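Beta-lactamase-related domain-containing protein (Bacteroides dorei DSM 17855, PDB 5TGF) is of unknown function but belongs to the serine beta-lactamase-related family and is probably a hydrolase, with a calcium site seen in its structure. Local coordinates at residues 63-74 with 167-175; 293-302 with 327-338. All coordinates share one frame; numbering follows the deposited sequence.

Contact 1. Residues 63-74 with 167-175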
loop_
_atom_site.group_PDB
_atom_site.type_symbol
_atom_site.label_atom_id
_atom_site.label_comp_id
_atom_site.label_asym_id
_atom_site.label_seq_id
_atom_site.Cartn_x
_atom_site.Cartn_y
_atom_site.Cartn_z
ATOM N N VAL A 63 4.262 -1.960 -0.113
ATOM C CA VAL A 63 5.539 -2.572 0.314
ATOM C C VAL A 63 5.337 -4.018 0.766
ATOM O O VAL A 63 6.119 -4.896 0.425
ATOM C CB VAL A 63 6.227 -1.743 1.415
ATOM C CG1 VAL A 63 7.554 -2.399 1.825
ATOM C CG2 VAL A 63 6.423 -0.303 0.949
ATOM N N ALA A 64 4.268 -4.294 1.498
ATOM C CA ALA A 64 4.035 -5.671 1.964
ATOM C C ALA A 64 3.729 -6.636 0.823
ATOM O O ALA A 64 4.230 -7.775 0.789
ATOM C CB ALA A 64 2.916 -5.680 2.992
ATOM N N ALA A 65 2.953 -6.180 -0.157
ATOM C CA ALA A 65 2.731 -6.962 -1.370
ATOM C C ALA A 65 4.064 -7.244 -2.107
ATOM O O ALA A 65 4.257 -8.346 -2.651
ATOM C CB ALA A 65 1.768 -6.235 -2.294
ATOM N N ALA A 66 4.957 -6.266 -2.122
ATOM C CA ALA A 66 6.301 -6.467 -2.718
ATOM C C ALA A 66 7.154 -7.518 -1.965
ATOM O O ALA A 66 7.869 -8.295 -2.608
ATOM C CB ALA A 66 7.044 -5.160 -2.814
ATOM N N VAL A 67 7.050 -7.585 -0.634
ATOM C CA VAL A 67 7.775 -8.606 0.122
ATOM C C VAL A 67 7.253 -10.002 -0.287
ATOM O O VAL A 67 8.029 -10.917 -0.584
ATOM C CB VAL A 67 7.627 -8.403 1.638
ATOM C CG1 VAL A 67 8.280 -9.539 2.413
ATOM C CG2 VAL A 67 8.225 -7.078 2.075
ATOM N N ILE A 68 5.931 -10.143 -0.346
ATOM C CA ILE A 68 5.309 -11.387 -0.757
ATOM C C ILE A 68 5.656 -11.732 -2.224
ATOM O O ILE A 68 5.967 -12.888 -2.529
ATOM C CB ILE A 68 3.779 -11.370 -0.529
ATOM C CG1 ILE A 68 3.468 -11.156 0.955
ATOM C CG2 ILE A 68 3.110 -12.627 -1.112
ATOM C CD1 ILE A 68 2.003 -10.893 1.230
ATOM N N GLY A 69 5.654 -10.737 -3.101
ATOM C CA GLY A 69 6.121 -10.948 -4.463
ATOM C C GLY A 69 7.574 -11.468 -4.539
ATOM O O GLY A 69 7.908 -12.288 -5.408
ATOM N N ALA A 70 8.444 -11.000 -3.674
ATOM C CA ALA A 70 9.837 -11.489 -3.666
ATOM C C ALA A 70 9.927 -12.969 -3.207
ATOM O O ALA A 70 10.775 -13.747 -3.680
ATOM C CB ALA A 70 10.713 -10.591 -2.822
ATOM N N VAL A 71 9.004 -13.371 -2.353
ATOM C CA VAL A 71 8.891 -14.758 -1.942
ATOM C C VAL A 71 8.325 -15.607 -3.069
ATOM O O VAL A 71 8.832 -16.707 -3.353
ATOM C CB VAL A 71 8.035 -14.880 -0.648
ATOM C CG1 VAL A 71 7.773 -16.327 -0.290
ATOM C CG2 VAL A 71 8.722 -14.148 0.490
ATOM N N VAL A 72 7.296 -15.108 -3.749
ATOM C CA VAL A 72 6.746 -15.796 -4.905
ATOM C C VAL A 72 7.831 -16.027 -5.971
ATOM O O VAL A 72 7.847 -17.067 -6.602
ATOM C CB VAL A 72 5.558 -15.036 -5.493
ATOM C CG1 VAL A 72 5.228 -15.486 -6.921
ATOM C CG2 VAL A 72 4.356 -15.169 -4.558
ATOM N N ASP A 73 8.696 -15.051 -6.157
ATOM C CA ASP A 73 9.791 -15.164 -7.111
ATOM C C ASP A 73 10.796 -16.292 -6.754
ATOM O O ASP A 73 11.432 -16.837 -7.647
ATOM C CB ASP A 73 10.527 -13.820 -7.241
ATOM C CG ASP A 73 9.729 -12.769 -8.035
ATOM O OD1 ASP A 73 8.674 -13.102 -8.618
ATOM O OD2 ASP A 73 10.143 -11.588 -8.052
ATOM N N ARG A 74 10.957 -16.586 -5.471
ATOM C CA ARG A 74 12.022 -17.482 -4.945
ATOM C C ARG A 74 11.555 -18.893 -4.513
ATOM O O ARG A 74 12.381 -19.704 -4.099
ATOM C CB ARG A 74 12.678 -16.847 -3.719
ATOM C CG ARG A 74 13.626 -15.721 -4.019
ATOM C CD ARG A 74 13.950 -14.971 -2.738
ATOM N NE ARG A 74 14.978 -13.959 -2.936
ATOM C CZ ARG A 74 14.792 -12.822 -3.581
ATOM N NH1 ARG A 74 13.603 -12.508 -4.090
ATOM N NH2 ARG A 74 15.799 -11.976 -3.698
ATOM N N PHE A 167 8.018 -12.396 8.861
ATOM C CA PHE A 167 7.735 -11.383 7.849
ATOM C C PHE A 167 8.606 -10.132 7.980
ATOM O O PHE A 167 9.058 -9.561 6.965
ATOM C CB PHE A 167 6.238 -11.013 7.859
ATOM C CG PHE A 167 5.843 -10.108 6.709
ATOM C CD1 PHE A 167 5.527 -10.630 5.486
ATOM C CD2 PHE A 167 5.909 -8.738 6.847
ATOM C CE1 PHE A 167 5.228 -9.800 4.405
ATOM C CE2 PHE A 167 5.576 -7.899 5.789
ATOM C CZ PHE A 167 5.256 -8.437 4.574
ATOM N N GLU A 168 8.818 -9.654 9.195
ATOM C CA GLU A 168 9.664 -8.477 9.350
ATOM C C GLU A 168 11.134 -8.774 8.887
ATOM O O GLU A 168 11.723 -7.987 8.129
ATOM C CB GLU A 168 9.572 -7.921 10.755
ATOM C CG GLU A 168 10.540 -6.783 11.080
ATOM C CD GLU A 168 10.441 -5.573 10.151
ATOM O OE1 GLU A 168 9.388 -5.340 9.536
ATOM O OE2 GLU A 168 11.428 -4.837 10.031
ATOM N N PRO A 169 11.711 -9.912 9.327
ATOM C CA PRO A 169 13.047 -10.217 8.812
ATOM C C PRO A 169 13.074 -10.413 7.305
ATOM O O PRO A 169 14.042 -9.974 6.653
ATOM C CB PRO A 169 13.412 -11.530 9.520
ATOM C CG PRO A 169 12.607 -11.561 10.730
ATOM C CD PRO A 169 11.408 -10.671 10.547
ATOM N N LEU A 170 12.012 -10.975 6.744
ATOM C CA LEU A 170 11.894 -11.075 5.293
ATOM C C LEU A 170 11.891 -9.724 4.596
ATOM O O LEU A 170 12.535 -9.536 3.566
ATOM C CB LEU A 170 10.655 -11.866 4.887
ATOM C CG LEU A 170 10.728 -13.375 5.101
ATOM C CD1 LEU A 170 9.350 -13.933 4.843
ATOM C CD2 LEU A 170 11.778 -14.000 4.149
ATOM N N PHE A 171 11.165 -8.766 5.156
ATOM C CA PHE A 171 11.154 -7.432 4.590
ATOM C C PHE A 171 12.564 -6.861 4.540
ATOM O O PHE A 171 12.940 -6.248 3.547
ATOM C CB PHE A 171 10.262 -6.510 5.420
ATOM C CG PHE A 171 10.399 -5.053 5.071
ATOM C CD1 PHE A 171 10.260 -4.610 3.764
ATOM C CD2 PHE A 171 10.627 -4.121 6.071
ATOM C CE1 PHE A 171 10.413 -3.257 3.460
ATOM C CE2 PHE A 171 10.795 -2.798 5.770
ATOM C CZ PHE A 171 10.654 -2.361 4.453
ATOM N N GLN A 172 13.323 -7.024 5.621
ATOM C CA GLN A 172 14.669 -6.471 5.679
ATOM C C GLN A 172 15.572 -7.220 4.683
ATOM O O GLN A 172 16.329 -6.602 3.980
ATOM C CB GLN A 172 15.253 -6.552 7.094
ATOM C CG GLN A 172 14.462 -5.772 8.169
ATOM C CD GLN A 172 14.394 -4.268 7.910
ATOM O OE1 GLN A 172 15.277 -3.676 7.273
ATOM N NE2 GLN A 172 13.385 -3.628 8.491
ATOM N N GLU A 173 15.453 -8.532 4.620
ATOM C CA GLU A 173 16.341 -9.321 3.751
ATOM C C GLU A 173 16.067 -9.054 2.255
ATOM O O GLU A 173 16.998 -8.786 1.487
ATOM C CB GLU A 173 16.233 -10.804 4.072
ATOM C CG GLU A 173 17.053 -11.686 3.132
ATOM C CD GLU A 173 16.691 -13.163 3.210
ATOM O OE1 GLU A 173 15.943 -13.567 4.136
ATOM O OE2 GLU A 173 17.159 -13.930 2.328
ATOM N N LEU A 174 14.796 -9.059 1.871
ATOM C CA LEU A 174 14.391 -9.102 0.463
ATOM C C LEU A 174 14.106 -7.739 -0.189
ATOM O O LEU A 174 14.165 -7.618 -1.408
ATOM C CB LEU A 174 13.138 -9.977 0.328
ATOM C CG LEU A 174 13.283 -11.437 0.721
ATOM C CD1 LEU A 174 11.980 -12.171 0.506
ATOM C CD2 LEU A 174 14.402 -12.112 -0.069
ATOM N N ILE A 175 13.745 -6.736 0.614
ATOM C CA ILE A 175 13.428 -5.435 0.077
ATOM C C ILE A 175 14.287 -4.314 0.677
ATOM O O ILE A 175 14.893 -3.525 -0.062
ATOM C CB ILE A 175 11.923 -5.115 0.242
ATOM C CG1 ILE A 175 11.022 -6.193 -0.409
ATOM C CG2 ILE A 175 11.595 -3.713 -0.255
ATOM C CD1 ILE A 175 11.083 -6.288 -1.919
HETATM O O HOH W 1 14.475 -9.328 -3.508
#
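Val67 of helix 60-74 and Leu174 of helix 167-179 are the two knobs of a knobs-into-holes crossing in the helical part of a beta-lactamase-type fold. The segment axes cross at 74°, 9.5 Å apart, and Ala64 lies near, without touching, Ser58, Lys61 and Tyr147, which probably form the SxxK-type site of this family.

Apolar packing dominates. Val67 enters a hole formed by Phe167, Leu170, Phe171 and Ile175, and its two methyls divide the work: CG1, anti to the backbone N (chi1 175°), lies 3.7 Å from Phe167 CE1, whereas CG2 turns to Phe171 CD1 at 3.6 Å and also meets Ile175 CG1. One turn earlier, Val63 CG1 comes obliquely to Phe171 CE1 at 3.4 Å. Ile68 CG1 stands at the edge of the Phe167 ring. Phe186, outside both helices, meets Phe167 and Phe171 edge-to-face.

The reverse knob, Leu174, sits among Val67, Ala70, Val71 and Arg74; its CD1 lies 3.9 Å from Ala70 CB, and the Val71 methyl CG2 is about as near.

Polar contacts between the two helices run through Arg74, which is exposed. Arg74 NH1 donates to Ala70 O in its own helix (3.1 Å), within the guanidinium plane, which helps fix that group's rotation. A water accepts weakly from Arg74 NH2 and donates to Leu174 O, while Leu174 CD2 covers one guanidinium face, 3.5 Å from Arg74 NE.

Contact 2. Residues 293-302 with 327-338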
loop_
_atom_site.group_PDB
_atom_site.type_symbol
_atom_site.label_atom_id
_atom_site.label_comp_id
_atom_site.label_asym_id
_atom_site.label_seq_id
_atom_site.Cartn_x
_atom_site.Cartn_y
_atom_site.Cartn_z
ATOM N N TYR A 293 0.896 9.515 0.995
ATOM C CA TYR A 293 0.419 9.296 -0.381
ATOM C C TYR A 293 1.609 9.034 -1.304
ATOM O O TYR A 293 2.270 9.992 -1.764
ATOM C CB TYR A 293 -0.334 10.502 -0.873
ATOM C CG TYR A 293 -0.931 10.298 -2.258
ATOM C CD1 TYR A 293 -2.036 9.462 -2.452
ATOM C CD2 TYR A 293 -0.454 10.998 -3.339
ATOM C CE1 TYR A 293 -2.582 9.285 -3.718
ATOM C CE2 TYR A 293 -0.986 10.835 -4.595
ATOM C CZ TYR A 293 -2.061 9.982 -4.781
ATOM O OH TYR A 293 -2.561 9.821 -6.068
ATOM N N PRO A 294 1.860 7.766 -1.598
ATOM C CA PRO A 294 2.776 7.391 -2.630
ATOM C C PRO A 294 2.076 7.114 -3.961
ATOM O O PRO A 294 1.011 6.486 -3.987
ATOM C CB PRO A 294 3.390 6.119 -2.063
ATOM C CG PRO A 294 2.251 5.471 -1.304
ATOM C CD PRO A 294 1.322 6.580 -0.898
ATOM N N TRP A 295 2.680 7.522 -5.069
ATOM C CA TRP A 295 2.099 7.198 -6.359
ATOM C C TRP A 295 3.104 7.079 -7.475
ATOM O O TRP A 295 4.221 7.642 -7.408
ATOM C CB TRP A 295 1.034 8.215 -6.730
ATOM C CG TRP A 295 1.545 9.472 -7.359
ATOM C CD1 TRP A 295 1.448 9.813 -8.680
ATOM C CD2 TRP A 295 2.121 10.606 -6.696
ATOM N NE1 TRP A 295 2.026 11.050 -8.892
ATOM C CE2 TRP A 295 2.383 11.587 -7.690
ATOM C CE3 TRP A 295 2.433 10.901 -5.358
ATOM C CZ2 TRP A 295 2.996 12.829 -7.397
ATOM C CZ3 TRP A 295 3.042 12.132 -5.059
ATOM C CH2 TRP A 295 3.284 13.092 -6.078
ATOM N N ILE A 296 2.659 6.418 -8.532
ATOM C CA ILE A 296 3.361 6.408 -9.804
ATOM C C ILE A 296 2.344 6.801 -10.878
ATOM O O ILE A 296 1.205 6.294 -10.889
ATOM C CB ILE A 296 3.915 5.023 -10.100
ATOM C CG1 ILE A 296 5.062 4.679 -9.149
ATOM C CG2 ILE A 296 4.350 4.897 -11.544
ATOM C CD1 ILE A 296 5.545 3.252 -9.326
ATOM N N ASN A 297 2.741 7.706 -11.779
ATOM C CA ASN A 297 1.976 7.992 -12.997
ATOM C C ASN A 297 2.855 7.698 -14.215
ATOM O O ASN A 297 3.837 8.430 -14.502
ATOM C CB ASN A 297 1.461 9.428 -13.010
ATOM C CG ASN A 297 0.531 9.704 -14.205
ATOM O OD1 ASN A 297 0.903 9.496 -15.362
ATOM N ND2 ASN A 297 -0.690 10.110 -13.921
ATOM N N LYS A 298 2.552 6.597 -14.887
ATOM C CA LYS A 298 3.403 6.152 -15.993
ATOM C C LYS A 298 3.354 7.082 -17.205
ATOM O O LYS A 298 4.300 7.139 -17.952
ATOM C CB LYS A 298 3.067 4.730 -16.410
ATOM C CG LYS A 298 3.305 3.712 -15.302
ATOM C CD LYS A 298 2.988 2.316 -15.785
ATOM C CE LYS A 298 2.712 1.391 -14.611
ATOM N NZ LYS A 298 2.776 -0.024 -15.023
ATOM N N ARG A 299 2.235 7.753 -17.423
ATOM C CA ARG A 299 2.114 8.681 -18.523
ATOM C C ARG A 299 2.939 9.940 -18.306
ATOM O O ARG A 299 3.589 10.388 -19.243
ATOM C CB ARG A 299 0.660 9.049 -18.741
ATOM C CG ARG A 299 -0.111 7.896 -19.360
ATOM C CD ARG A 299 -1.323 8.418 -20.094
ATOM N NE ARG A 299 -2.120 7.316 -20.618
ATOM C CZ ARG A 299 -3.392 7.433 -20.963
ATOM N NH1 ARG A 299 -4.002 8.616 -20.836
ATOM N NH2 ARG A 299 -4.040 6.372 -21.440
ATOM N N ASP A 300 2.955 10.456 -17.076
ATOM C CA ASP A 300 3.854 11.562 -16.678
ATOM C C ASP A 300 5.319 11.141 -16.593
ATOM O O ASP A 300 6.180 11.981 -16.603
ATOM C CB ASP A 300 3.484 12.125 -15.309
ATOM C CG ASP A 300 2.082 12.719 -15.250
ATOM O OD1 ASP A 300 1.565 13.076 -16.332
ATOM O OD2 ASP A 300 1.522 12.834 -14.108
ATOM N N GLY A 301 5.579 9.854 -16.411
ATOM C CA GLY A 301 6.912 9.354 -16.083
ATOM C C GLY A 301 7.366 9.738 -14.670
ATOM O O GLY A 301 8.557 9.965 -14.435
ATOM N N VAL A 302 6.403 9.828 -13.753
ATOM C CA VAL A 302 6.603 10.361 -12.424
ATOM C C VAL A 302 6.442 9.268 -11.346
ATOM O O VAL A 302 5.548 8.395 -11.441
ATOM C CB VAL A 302 5.596 11.509 -12.153
ATOM C CG1 VAL A 302 5.444 11.756 -10.688
ATOM C CG2 VAL A 302 6.030 12.807 -12.837
ATOM N N PRO A 327 -5.211 12.486 -3.613
ATOM C CA PRO A 327 -4.901 12.596 -5.047
ATOM C C PRO A 327 -4.842 14.010 -5.600
ATOM O O PRO A 327 -4.445 14.160 -6.764
ATOM C CB PRO A 327 -6.081 11.863 -5.738
ATOM C CG PRO A 327 -6.677 11.046 -4.704
ATOM C CD PRO A 327 -6.421 11.679 -3.377
ATOM N N VAL A 328 -5.170 15.038 -4.817
ATOM C CA VAL A 328 -4.848 16.424 -5.259
ATOM C C VAL A 328 -3.340 16.577 -5.540
ATOM O O VAL A 328 -2.922 17.391 -6.383
ATOM C CB VAL A 328 -5.358 17.524 -4.298
ATOM C CG1 VAL A 328 -4.512 17.592 -3.046
ATOM C CG2 VAL A 328 -5.363 18.884 -4.987
ATOM N N LEU A 329 -2.516 15.760 -4.880
ATOM C CA LEU A 329 -1.079 15.854 -5.045
ATOM C C LEU A 329 -0.629 15.369 -6.431
ATOM O O LEU A 329 0.130 16.037 -7.139
ATOM C CB LEU A 329 -0.372 15.027 -3.966
ATOM C CG LEU A 329 -0.509 15.584 -2.561
ATOM C CD1 LEU A 329 -0.211 14.477 -1.549
ATOM C CD2 LEU A 329 0.408 16.785 -2.368
ATOM N N SER A 330 -1.094 14.196 -6.820
ATOM C CA SER A 330 -0.783 13.670 -8.153
ATOM C C SER A 330 -1.465 14.507 -9.254
ATOM O O SER A 330 -0.876 14.714 -10.308
ATOM C CB SER A 330 -1.179 12.200 -8.262
ATOM O OG SER A 330 -2.467 12.002 -7.705
ATOM N N GLU A 331 -2.658 15.015 -8.988
ATOM C CA GLU A 331 -3.362 15.857 -9.973
ATOM C C GLU A 331 -2.560 17.123 -10.233
ATOM O O GLU A 331 -2.375 17.538 -11.389
ATOM C CB GLU A 331 -4.747 16.274 -9.425
ATOM C CG GLU A 331 -5.578 17.151 -10.354
ATOM C CD GLU A 331 -6.891 17.618 -9.731
ATOM O OE1 GLU A 331 -7.924 17.628 -10.410
ATOM O OE2 GLU A 331 -6.911 17.963 -8.546
ATOM N N THR A 332 -2.068 17.737 -9.155
ATOM C CA THR A 332 -1.321 19.002 -9.247
ATOM C C THR A 332 0.037 18.776 -9.909
ATOM O O THR A 332 0.480 19.575 -10.762
ATOM C CB THR A 332 -1.189 19.658 -7.872
ATOM O OG1 THR A 332 -2.477 19.819 -7.254
ATOM C CG2 THR A 332 -0.518 21.047 -7.959
ATOM N N VAL A 333 0.689 17.667 -9.605
ATOM C CA VAL A 333 1.925 17.297 -10.322
ATOM C C VAL A 333 1.681 17.067 -11.813
ATOM O O VAL A 333 2.446 17.534 -12.670
ATOM C CB VAL A 333 2.653 16.117 -9.670
ATOM C CG1 VAL A 333 3.777 15.574 -10.520
ATOM C CG2 VAL A 333 3.177 16.508 -8.290
ATOM N N THR A 334 0.593 16.386 -12.136
ATOM C CA THR A 334 0.261 16.141 -13.540
ATOM C C THR A 334 0.106 17.453 -14.304
ATOM O O THR A 334 0.689 17.609 -15.357
ATOM C CB THR A 334 -1.012 15.254 -13.669
ATOM O OG1 THR A 334 -0.693 13.918 -13.262
ATOM C CG2 THR A 334 -1.488 15.207 -15.110
ATOM N N LYS A 335 -0.559 18.414 -13.703
ATOM C CA LYS A 335 -0.684 19.757 -14.300
ATOM C C LYS A 335 0.689 20.418 -14.473
ATOM O O LYS A 335 1.011 20.927 -15.553
ATOM C CB LYS A 335 -1.581 20.610 -13.436
ATOM C CG LYS A 335 -2.102 21.891 -14.066
ATOM C CD LYS A 335 -3.022 22.602 -13.072
ATOM C CE LYS A 335 -3.966 23.601 -13.729
ATOM N NZ LYS A 335 -3.323 24.348 -14.848
ATOM N N ILE A 336 1.518 20.345 -13.426
ATOM C CA ILE A 336 2.795 21.038 -13.416
ATOM C C ILE A 336 3.731 20.489 -14.470
ATOM O O ILE A 336 4.374 21.271 -15.197
ATOM C CB ILE A 336 3.454 21.026 -12.011
ATOM C CG1 ILE A 336 2.685 21.940 -11.067
ATOM C CG2 ILE A 336 4.920 21.431 -12.086
ATOM C CD1 ILE A 336 2.922 21.634 -9.613
ATOM N N VAL A 337 3.860 19.176 -14.560
ATOM C CA VAL A 337 4.892 18.602 -15.410
ATOM C C VAL A 337 4.466 18.535 -16.868
ATOM O O VAL A 337 5.276 18.205 -17.714
ATOM C CB VAL A 337 5.423 17.214 -14.970
ATOM C CG1 VAL A 337 5.932 17.241 -13.534
ATOM C CG2 VAL A 337 4.374 16.122 -15.113
ATOM N N ASN A 338 3.214 18.864 -17.165
ATOM C CA ASN A 338 2.765 18.942 -18.559
ATOM C C ASN A 338 2.492 20.401 -18.940
ATOM O O ASN A 338 1.391 20.743 -19.340
ATOM C CB ASN A 338 1.515 18.057 -18.760
ATOM C CG ASN A 338 1.835 16.588 -18.662
ATOM O OD1 ASN A 338 2.503 16.043 -19.530
ATOM N ND2 ASN A 338 1.384 15.935 -17.589
HETATM O O HOH W 2 1.512 12.719 -11.249
#
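Tyr293 carries its ring anti to the backbone N (chi1 -176°) and Trp295 places its indole between the backbone N and the carbonyl carbon (chi1 83°), which sets both rings against Ser330 of helix 328-337. Ser330 CB lies over the face of the indole, 3.5 Å from the centroid of the five-membered ring and 15° off its normal, a CH-pi contact. The serine hydroxyl reaches the other aromatic: Ser330 OG and Tyr293 OH are 2.7 Å apart, within hydrogen-bonding distance though the proton is not assigned, with OG near the plane of the phenol ring at its edge. Tyr293 OH is also bonded to Glu272. Leu329 CD1 packs obliquely against Tyr293 CD2, and Val333 CG2 meets the indole at its edge, 3.8 Å from Trp295 CZ2.

Farther along, Asp300 ties the hairpin turn to the helix's C-terminal end. Thr334 OG1 donates to the syn lone pair of Asp300 OD2 at 2.6 Å, while Asn338 ND2 approaches Asp300 OD1 from above the carboxylate plane at 3.1 Å and also donates to Thr334 O. A water accepts from Trp295 NE1 (2.9 Å) and donates to Asp300 OD2 and Ser330 O, linking indole, carboxylate and helix backbone. These donors would probably stabilise a negative charge on Asp300. Val302 CG1 and CG2 pack on Val333 CG1 and Val337 CG2, respectively.

The turn holds its own shape: Asn297 OD1 accepts from Asp300 N at 2.8 Å, an Asx motif, and Gly301 and Val302 facing Asn297 make a G1 beta bulge. A C-terminal helix packed on one face of the central antiparallel sheet, beside a hairpin of its strands, is the arrangement of the beta-lactamase fold.

From the N terminus, the chain lays down strands 28-35 and 38-46 before helix 60-74. Contact 1 closes when helix 167-179 returns to that helix after 92 intervening residues, which include helices but no strand. Contact 2 opens only afterwards, at strand 293-297, and closes a shorter loop of 24 residues, through strand 302-307, with helix 328-337 near the C terminus. The two loops therefore follow in series, neither enclosing nor crossing the other. Contact 1 joins helices of the helical part; contact 2 fixes the last helix to the sheet. Their centres lie 27 Å apart. Helix 207-218 lies between: its Tyr210 touches Val63 of contact 1 and Pro294, a strand residue that does not meet helix 328-337.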